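Local coordinates for putative conjugative transposon recombinase (Clostridium difficile, PDB 3G13), which is predicted, through its serine-recombinase (resolvase) domain, to bind DNA and exchange DNA strands, probably during movement of a conjugative transposon, at the interface of chains A and B. Coordinates in Å, arbitrary orientation; residue numbers count along the deposited sequence, not the author numbering. Chains: chain A/B, Putative conjugative transposon recombinase.

Contact 1: the interface of chains A and B. Residues chain A 115, 121, 124-125, 128; chain B 113, 115, 121, 124, 128.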
loop_
_atom_site.group_PDB
_atom_site.type_symbol
_atom_site.label_atom_id
_atom_site.label_comp_id
_atom_site.label_asym_id
_atom_site.label_seq_id
_atom_site.Cartn_x
_atom_site.Cartn_y
_atom_site.Cartn_z
ATOM N N ILE A 115 -6.625 6.813 -10.631
ATOM C CA ILE A 115 -5.549 7.614 -10.006
ATOM C C ILE A 115 -4.616 8.085 -11.090
ATOM O O ILE A 115 -4.120 7.254 -11.876
ATOM C CB ILE A 115 -4.713 6.810 -8.936
ATOM C CG1 ILE A 115 -5.603 6.274 -7.790
ATOM C CG2 ILE A 115 -3.594 7.698 -8.388
ATOM C CD1 ILE A 115 -4.891 5.276 -6.784
ATOM N N ASP A 121 -3.563 12.659 -4.822
ATOM C CA ASP A 121 -3.879 11.228 -4.693
ATOM C C ASP A 121 -2.741 10.319 -5.177
ATOM O O ASP A 121 -2.515 9.272 -4.573
ATOM C CB ASP A 121 -5.200 10.854 -5.376
ATOM C CG ASP A 121 -6.436 11.235 -4.536
ATOM O OD1 ASP A 121 -6.292 11.696 -3.381
ATOM O OD2 ASP A 121 -7.551 11.044 -5.033
ATOM N N LEU A 124 -0.264 10.352 -2.359
ATOM C CA LEU A 124 -0.698 9.406 -1.331
ATOM C C LEU A 124 -0.480 7.940 -1.782
ATOM O O LEU A 124 -0.164 7.106 -0.969
ATOM C CB LEU A 124 -2.141 9.650 -0.922
ATOM C CG LEU A 124 -2.593 9.071 0.433
ATOM C CD1 LEU A 124 -1.714 9.647 1.603
ATOM C CD2 LEU A 124 -4.093 9.328 0.633
ATOM N N LEU A 125 -0.693 7.641 -3.066
ATOM C CA LEU A 125 -0.414 6.305 -3.609
ATOM C C LEU A 125 1.012 5.913 -3.276
ATOM O O LEU A 125 1.252 4.834 -2.713
ATOM C CB LEU A 125 -0.686 6.254 -5.127
ATOM C CG LEU A 125 -0.112 5.059 -5.901
ATOM C CD1 LEU A 125 -0.922 3.843 -5.544
ATOM C CD2 LEU A 125 -0.205 5.343 -7.424
ATOM N N VAL A 128 1.702 5.278 0.459
ATOM C CA VAL A 128 1.130 3.986 0.859
ATOM C C VAL A 128 1.982 2.831 0.325
ATOM O O VAL A 128 2.303 1.912 1.059
ATOM C CB VAL A 128 -0.369 3.789 0.421
ATOM C CG1 VAL A 128 -0.834 2.360 0.689
ATOM C CG2 VAL A 128 -1.295 4.738 1.174
ATOM N N GLU B 113 1.634 8.235 7.633
ATOM C CA GLU B 113 1.010 8.417 6.309
ATOM C C GLU B 113 -0.022 9.537 6.270
ATOM O O GLU B 113 -0.407 9.986 5.161
ATOM C CB GLU B 113 0.402 7.116 5.801
ATOM C CG GLU B 113 1.436 5.996 5.596
ATOM C CD GLU B 113 1.755 5.204 6.901
ATOM O OE1 GLU B 113 1.309 5.585 8.012
ATOM O OE2 GLU B 113 2.464 4.211 6.804
ATOM N N ILE B 115 -3.242 9.332 7.242
ATOM C CA ILE B 115 -4.439 8.742 6.608
ATOM C C ILE B 115 -5.432 8.333 7.682
ATOM O O ILE B 115 -5.117 7.497 8.558
ATOM C CB ILE B 115 -4.137 7.507 5.728
ATOM C CG1 ILE B 115 -3.310 7.922 4.476
ATOM C CG2 ILE B 115 -5.466 6.876 5.277
ATOM C CD1 ILE B 115 -2.556 6.755 3.756
ATOM N N ASP B 121 -9.328 9.734 1.849
ATOM C CA ASP B 121 -7.946 9.200 1.841
ATOM C C ASP B 121 -7.961 7.714 2.283
ATOM O O ASP B 121 -7.158 6.891 1.812
ATOM C CB ASP B 121 -7.035 9.945 2.836
ATOM C CG ASP B 121 -6.621 11.348 2.398
ATOM O OD1 ASP B 121 -6.711 11.733 1.214
ATOM O OD2 ASP B 121 -6.156 12.076 3.312
ATOM N N LEU B 124 -9.081 5.754 -0.585
ATOM C CA LEU B 124 -7.929 5.569 -1.455
ATOM C C LEU B 124 -6.988 4.477 -0.932
ATOM O O LEU B 124 -6.510 3.633 -1.696
ATOM C CB LEU B 124 -7.155 6.893 -1.670
ATOM C CG LEU B 124 -5.938 6.736 -2.607
ATOM C CD1 LEU B 124 -5.783 7.903 -3.500
ATOM C CD2 LEU B 124 -4.578 6.449 -1.886
ATOM N N VAL B 128 -5.776 1.098 -2.985
ATOM C CA VAL B 128 -4.356 0.841 -3.279
ATOM C C VAL B 128 -3.938 -0.519 -2.665
ATOM O O VAL B 128 -3.262 -1.325 -3.319
ATOM C CB VAL B 128 -3.455 1.993 -2.764
ATOM C CG1 VAL B 128 -2.002 1.607 -2.827
ATOM C CG2 VAL B 128 -3.730 3.282 -3.583
HETATM O O HOH W 1 -7.853 11.208 -0.988
#
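In the resolvase-type catalytic domain of this serine recombinase, the beginning of the long C-terminal helix (120-150 in A, 120-138 in B) packs on its twin, with A:Leu124 meeting B:Leu124. The two leucines slide past each other in opposite directions, and their CD2 methyls lie 3.9 Å apart. Each reaches its tip towards the aspartate at the start of the opposing helix: B:Leu124 CD1 sits against the methylene of A:Asp121, 3.5 Å from CB. The side chains of A:Leu124 and B:Asp121 cross at about a right angle, with CD2 of the leucine against the carboxylate end, while its other branch, CD1, touches B:Ile115 CD1 at 3.7 Å. A forked leucine suits this place because it can meet both an aspartate and an isoleucine tip. One turn on, A:Val128 has CG2 anti to its carbonyl carbon, pointing across to the end of B:Ile115, where CG2 and CD1 are 3.5 Å apart. B:Val128 CG2 presses snugly on A:Leu125 CD1 at 3.5 Å, and its CG1 also faces A:Val128 CG1. Compact beta-branched valines probably let the helices come close. At the polar rim, the carboxylate oxygens A:Asp121 OD1 and B:Asp121 OD1 stand 4.6 Å apart. Water 1 joins them, 2.9 Å from A:Asp121 OD1 and 2.5 Å from B:Asp121 OD1, which may ease repulsion between two like-charged groups.

Contact 2: the interface of chains A and B. Residues chain A 84, 91, 128-129, 132, 136; chain B 91, 128-129, 131-132, 135.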
loop_
_atom_site.group_PDB
_atom_site.type_symbol
_atom_site.label_atom_id
_atom_site.label_comp_id
_atom_site.label_asym_id
_atom_site.label_seq_id
_atom_site.Cartn_x
_atom_site.Cartn_y
_atom_site.Cartn_z
ATOM N N ILE A 84 -2.995 -1.239 -11.409
ATOM C CA ILE A 84 -1.669 -1.386 -10.829
ATOM C C ILE A 84 -1.065 -2.797 -11.079
ATOM O O ILE A 84 0.138 -2.929 -11.337
ATOM C CB ILE A 84 -1.695 -1.059 -9.280
ATOM C CG1 ILE A 84 -1.808 0.468 -9.081
ATOM C CG2 ILE A 84 -0.435 -1.576 -8.604
ATOM C CD1 ILE A 84 -2.375 0.939 -7.716
ATOM N N THR A 91 5.243 -4.389 -5.612
ATOM C CA THR A 91 5.229 -3.055 -5.022
ATOM C C THR A 91 6.489 -2.241 -5.330
ATOM O O THR A 91 6.392 -1.076 -5.725
ATOM C CB THR A 91 4.969 -3.140 -3.506
ATOM O OG1 THR A 91 3.681 -3.735 -3.317
ATOM C CG2 THR A 91 4.950 -1.745 -2.879
ATOM N N VAL A 128 1.702 5.278 0.459
ATOM C CA VAL A 128 1.130 3.986 0.859
ATOM C C VAL A 128 1.982 2.831 0.325
ATOM O O VAL A 128 2.303 1.912 1.059
ATOM C CB VAL A 128 -0.369 3.789 0.421
ATOM C CG1 VAL A 128 -0.834 2.360 0.689
ATOM C CG2 VAL A 128 -1.295 4.738 1.174
ATOM N N LEU A 129 2.355 2.902 -0.950
ATOM C CA LEU A 129 3.263 1.903 -1.541
ATOM C C LEU A 129 4.628 1.834 -0.844
ATOM O O LEU A 129 5.166 0.752 -0.730
ATOM C CB LEU A 129 3.492 2.123 -3.030
ATOM C CG LEU A 129 2.273 2.043 -3.954
ATOM C CD1 LEU A 129 2.692 2.214 -5.417
ATOM C CD2 LEU A 129 1.531 0.756 -3.722
ATOM N N VAL A 132 3.972 -0.053 2.425
ATOM C CA VAL A 132 3.749 -1.439 2.032
ATOM C C VAL A 132 5.069 -2.141 1.673
ATOM O O VAL A 132 5.332 -3.223 2.171
ATOM C CB VAL A 132 2.732 -1.536 0.884
ATOM C CG1 VAL A 132 2.670 -2.933 0.340
ATOM C CG2 VAL A 132 1.320 -1.121 1.373
ATOM N N GLU A 136 6.969 -5.373 3.369
ATOM C CA GLU A 136 7.226 -6.562 2.568
ATOM C C GLU A 136 8.713 -6.944 2.647
ATOM O O GLU A 136 9.029 -8.105 2.772
ATOM C CB GLU A 136 6.867 -6.352 1.098
ATOM C CG GLU A 136 5.378 -6.218 0.781
ATOM C CD GLU A 136 5.159 -5.846 -0.696
ATOM O OE1 GLU A 136 6.134 -5.453 -1.363
ATOM O OE2 GLU A 136 4.030 -5.931 -1.185
ATOM N N THR B 91 -0.310 -6.922 3.951
ATOM C CA THR B 91 -1.334 -6.226 3.186
ATOM C C THR B 91 -2.706 -6.813 3.401
ATOM O O THR B 91 -3.666 -6.076 3.631
ATOM C CB THR B 91 -0.985 -6.204 1.695
ATOM O OG1 THR B 91 0.194 -5.452 1.562
ATOM C CG2 THR B 91 -2.102 -5.536 0.857
ATOM N N VAL B 128 -5.776 1.098 -2.985
ATOM C CA VAL B 128 -4.356 0.841 -3.279
ATOM C C VAL B 128 -3.938 -0.519 -2.665
ATOM O O VAL B 128 -3.262 -1.325 -3.319
ATOM C CB VAL B 128 -3.455 1.993 -2.764
ATOM C CG1 VAL B 128 -2.002 1.607 -2.827
ATOM C CG2 VAL B 128 -3.730 3.282 -3.583
ATOM N N LEU B 129 -4.345 -0.767 -1.420
ATOM C CA LEU B 129 -4.037 -2.058 -0.804
ATOM C C LEU B 129 -4.690 -3.232 -1.555
ATOM O O LEU B 129 -4.040 -4.266 -1.739
ATOM C CB LEU B 129 -4.431 -2.090 0.671
ATOM C CG LEU B 129 -3.731 -1.180 1.692
ATOM C CD1 LEU B 129 -4.305 -1.486 3.059
ATOM C CD2 LEU B 129 -2.236 -1.292 1.749
ATOM N N SER B 131 -5.356 -3.308 -4.719
ATOM C CA SER B 131 -4.498 -3.433 -5.917
ATOM C C SER B 131 -3.165 -4.174 -5.647
ATOM O O SER B 131 -2.737 -5.029 -6.425
ATOM C CB SER B 131 -4.219 -2.062 -6.509
ATOM O OG SER B 131 -5.443 -1.491 -6.905
ATOM N N VAL B 132 -2.527 -3.850 -4.532
ATOM C CA VAL B 132 -1.332 -4.577 -4.129
ATOM C C VAL B 132 -1.649 -6.066 -3.948
ATOM O O VAL B 132 -0.908 -6.911 -4.455
ATOM C CB VAL B 132 -0.671 -4.014 -2.834
ATOM C CG1 VAL B 132 0.332 -5.026 -2.260
ATOM C CG2 VAL B 132 0.016 -2.697 -3.121
ATOM N N GLN B 135 -2.319 -7.532 -7.462
ATOM C CA GLN B 135 -0.994 -7.616 -8.073
ATOM C C GLN B 135 -0.192 -8.860 -7.676
ATOM O O GLN B 135 0.507 -9.452 -8.537
ATOM C CB GLN B 135 -0.189 -6.347 -7.763
ATOM C CG GLN B 135 1.177 -6.253 -8.388
ATOM C CD GLN B 135 1.846 -4.932 -8.046
ATOM O OE1 GLN B 135 2.302 -4.736 -6.929
ATOM N NE2 GLN B 135 1.876 -4.011 -8.993
HETATM O O HOH W 2 1.924 -6.862 0.166
#
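With CG anti to the backbone N (chi1 -177°) and the chain extended beyond it, B:Gln135 stretches its amide across to the backbone of A:Ile84. The amide nitrogen NE2 gives a weak, bent hydrogen bond to A:Ile84 O, 3.1 Å long with 131° at the hydrogen, and also lies beside the CG2 methyl of that isoleucine. The amide oxygen OE1 faces A:Thr91 N, at 3.2 Å. A glutamine suits this spot, since its amide can turn its nitrogen to the carbonyl of A:Ile84 while its oxygen faces the start of helix 91-102. In both copies of Val132, CG1 is anti to the backbone N, and it turns towards the partner's Thr91 OG1. A:Val132 CG2 meets B:Leu129 CD2 at 3.6 Å; on the twin side, A:Leu129 and B:Val132 slide past each other in opposite directions. A:Ile84 CD1 rests on the methylene of B:Ser131, 3.7 Å from CB, a small residue whose short side chain lets the isoleucine tip come close. Polar atoms border this apolar layer. A:Thr91 OG1 donates to A:Glu136 OE2 at 3.1 Å, on the syn side but 30° out of the carboxylate plane. Water 2 then links A:Glu136 OE2, at 2.7 Å, to B:Thr91 OG1, at 2.6 Å. The site lies where helix 120-150 of A crosses helix 120-138 of B, each also touching the first turn of the partner's helix beginning at residue 91.

Contact 3: the interface of chains A and B. Residues chain A 83-85, 113; chain B 127, 131, 134.
Direct and water-mediated hydrogen bonds join A:Glu113 and A:Ser85 to the B helix 120-138 through B:Ser131 and B:Gln134. Directly across, B:Ser131 OG donates to the carboxylate oxygen A:Glu113 OE2 at 2.8 Å, where OE2 accepts on its anti lone pair, away from the other oxygen. The same hydroxyl also hydrogen-bonds B:Val127 O, 3.0 Å from B:Ser131 OG and one turn earlier, so its one proton must be shared or alternate; a short serine can thus span helix and partner. Within chain A, A:Ile84 N donates to A:Glu113 OE2 on the syn side, tilted out of the carboxylate plane, in a nearly straight bond of 2.9 Å (170° at the hydrogen). This holds the carboxylate for the serine. The glutamate chain, bent at chi2 (86°), folds back towards helix 84-87. The hydroxyls A:Ser83 OG and A:Ser85 OG pair at 2.7 Å. Water 3 lies 3.0 Å from A:Glu113 OE2 and 3.0 Å from A:Ser85 N. A glutamate suits its place because OE2 takes N-H, hydroxyl and water together. B:Gln134, its extended side chain alongside A:Ser85, is long enough to bring OE1 within 2.7 Å of water 3. Apolar contact comes from B:Val127 CG2, 3.6 Å from A:Glu113 CG, although the valine rotation is nearly eclipsed and may be uncertain. Together these bonds couple the partner's helix to the segment leading into the family's conserved arginine motif, and could connect dimer packing with the active-site region.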
loop_
_atom_site.group_PDB
_atom_site.type_symbol
_atom_site.label_atom_id
_atom_site.label_comp_id
_atom_site.label_asym_id
_atom_site.label_seq_id
_atom_site.Cartn_x
_atom_site.Cartn_y
_atom_site.Cartn_z
ATOM N N SER A 83 -4.734 -1.229 -14.567
ATOM C CA SER A 83 -4.665 -1.482 -13.126
ATOM C C SER A 83 -3.212 -1.472 -12.694
ATOM O O SER A 83 -2.296 -1.702 -13.501
ATOM C CB SER A 83 -5.288 -2.855 -12.788
ATOM O OG SER A 83 -4.457 -3.876 -13.303
ATOM N N ILE A 84 -2.995 -1.239 -11.409
ATOM C CA ILE A 84 -1.669 -1.386 -10.829
ATOM C C ILE A 84 -1.065 -2.797 -11.079
ATOM O O ILE A 84 0.138 -2.929 -11.337
ATOM C CB ILE A 84 -1.695 -1.059 -9.280
ATOM C CG1 ILE A 84 -1.808 0.468 -9.081
ATOM C CG2 ILE A 84 -0.435 -1.576 -8.604
ATOM C CD1 ILE A 84 -2.375 0.939 -7.716
ATOM N N SER A 85 -1.903 -3.830 -10.962
ATOM C CA SER A 85 -1.485 -5.233 -11.126
ATOM C C SER A 85 -0.953 -5.584 -12.534
ATOM O O SER A 85 -0.169 -6.536 -12.690
ATOM C CB SER A 85 -2.644 -6.153 -10.752
ATOM O OG SER A 85 -3.737 -5.941 -11.642
ATOM N N GLU A 113 -8.410 1.945 -10.622
ATOM C CA GLU A 113 -8.222 2.653 -9.350
ATOM C C GLU A 113 -8.607 4.136 -9.450
ATOM O O GLU A 113 -8.886 4.751 -8.440
ATOM C CB GLU A 113 -6.763 2.553 -8.911
ATOM C CG GLU A 113 -6.288 1.152 -8.555
ATOM C CD GLU A 113 -5.813 0.360 -9.772
ATOM O OE1 GLU A 113 -6.007 0.840 -10.924
ATOM O OE2 GLU A 113 -5.240 -0.735 -9.573
ATOM N N VAL B 127 -8.449 1.048 -1.748
ATOM C CA VAL B 127 -8.195 0.683 -3.169
ATOM C C VAL B 127 -6.741 0.355 -3.503
ATOM O O VAL B 127 -6.499 -0.567 -4.221
ATOM C CB VAL B 127 -8.902 1.581 -4.316
ATOM C CG1 VAL B 127 -9.811 2.657 -3.811
ATOM C CG2 VAL B 127 -7.915 2.015 -5.445
ATOM N N SER B 131 -5.356 -3.308 -4.719
ATOM C CA SER B 131 -4.498 -3.433 -5.917
ATOM C C SER B 131 -3.165 -4.174 -5.647
ATOM O O SER B 131 -2.737 -5.029 -6.425
ATOM C CB SER B 131 -4.219 -2.062 -6.509
ATOM O OG SER B 131 -5.443 -1.491 -6.905
ATOM N N GLN B 134 -4.164 -7.768 -5.326
ATOM C CA GLN B 134 -4.513 -8.278 -6.671
ATOM C C GLN B 134 -3.237 -8.498 -7.507
ATOM O O GLN B 134 -3.108 -9.506 -8.186
ATOM C CB GLN B 134 -5.512 -7.323 -7.396
ATOM C CG GLN B 134 -5.842 -7.678 -8.870
ATOM C CD GLN B 134 -6.521 -6.547 -9.720
ATOM O OE1 GLN B 134 -6.486 -5.344 -9.386
ATOM N NE2 GLN B 134 -7.129 -6.960 -10.843
HETATM O O HOH W 3 -4.428 -3.653 -9.404
#

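Contact 1 and contact 2 follow one another along the crossing helices, their C-alpha centres about 10 Å apart, and share the valine A:Val128 with its twin B:Val128. Contact 3 lies off to one side, its C-alpha centre about 8 Å from that of contact 2 and 12 Å from that of contact 1; it shares A:Ile84 and B:Ser131 with contact 2. All three use the B helix 120-138, which meets the partner's helix along its length and, on one flank, the partner's segments around residues 83-85 and 113. By the two-fold symmetry contact 3 has a twin on the opposite flank. The continuous interface fits the dimer typical of serine recombinases, though the crystal alone does not prove it.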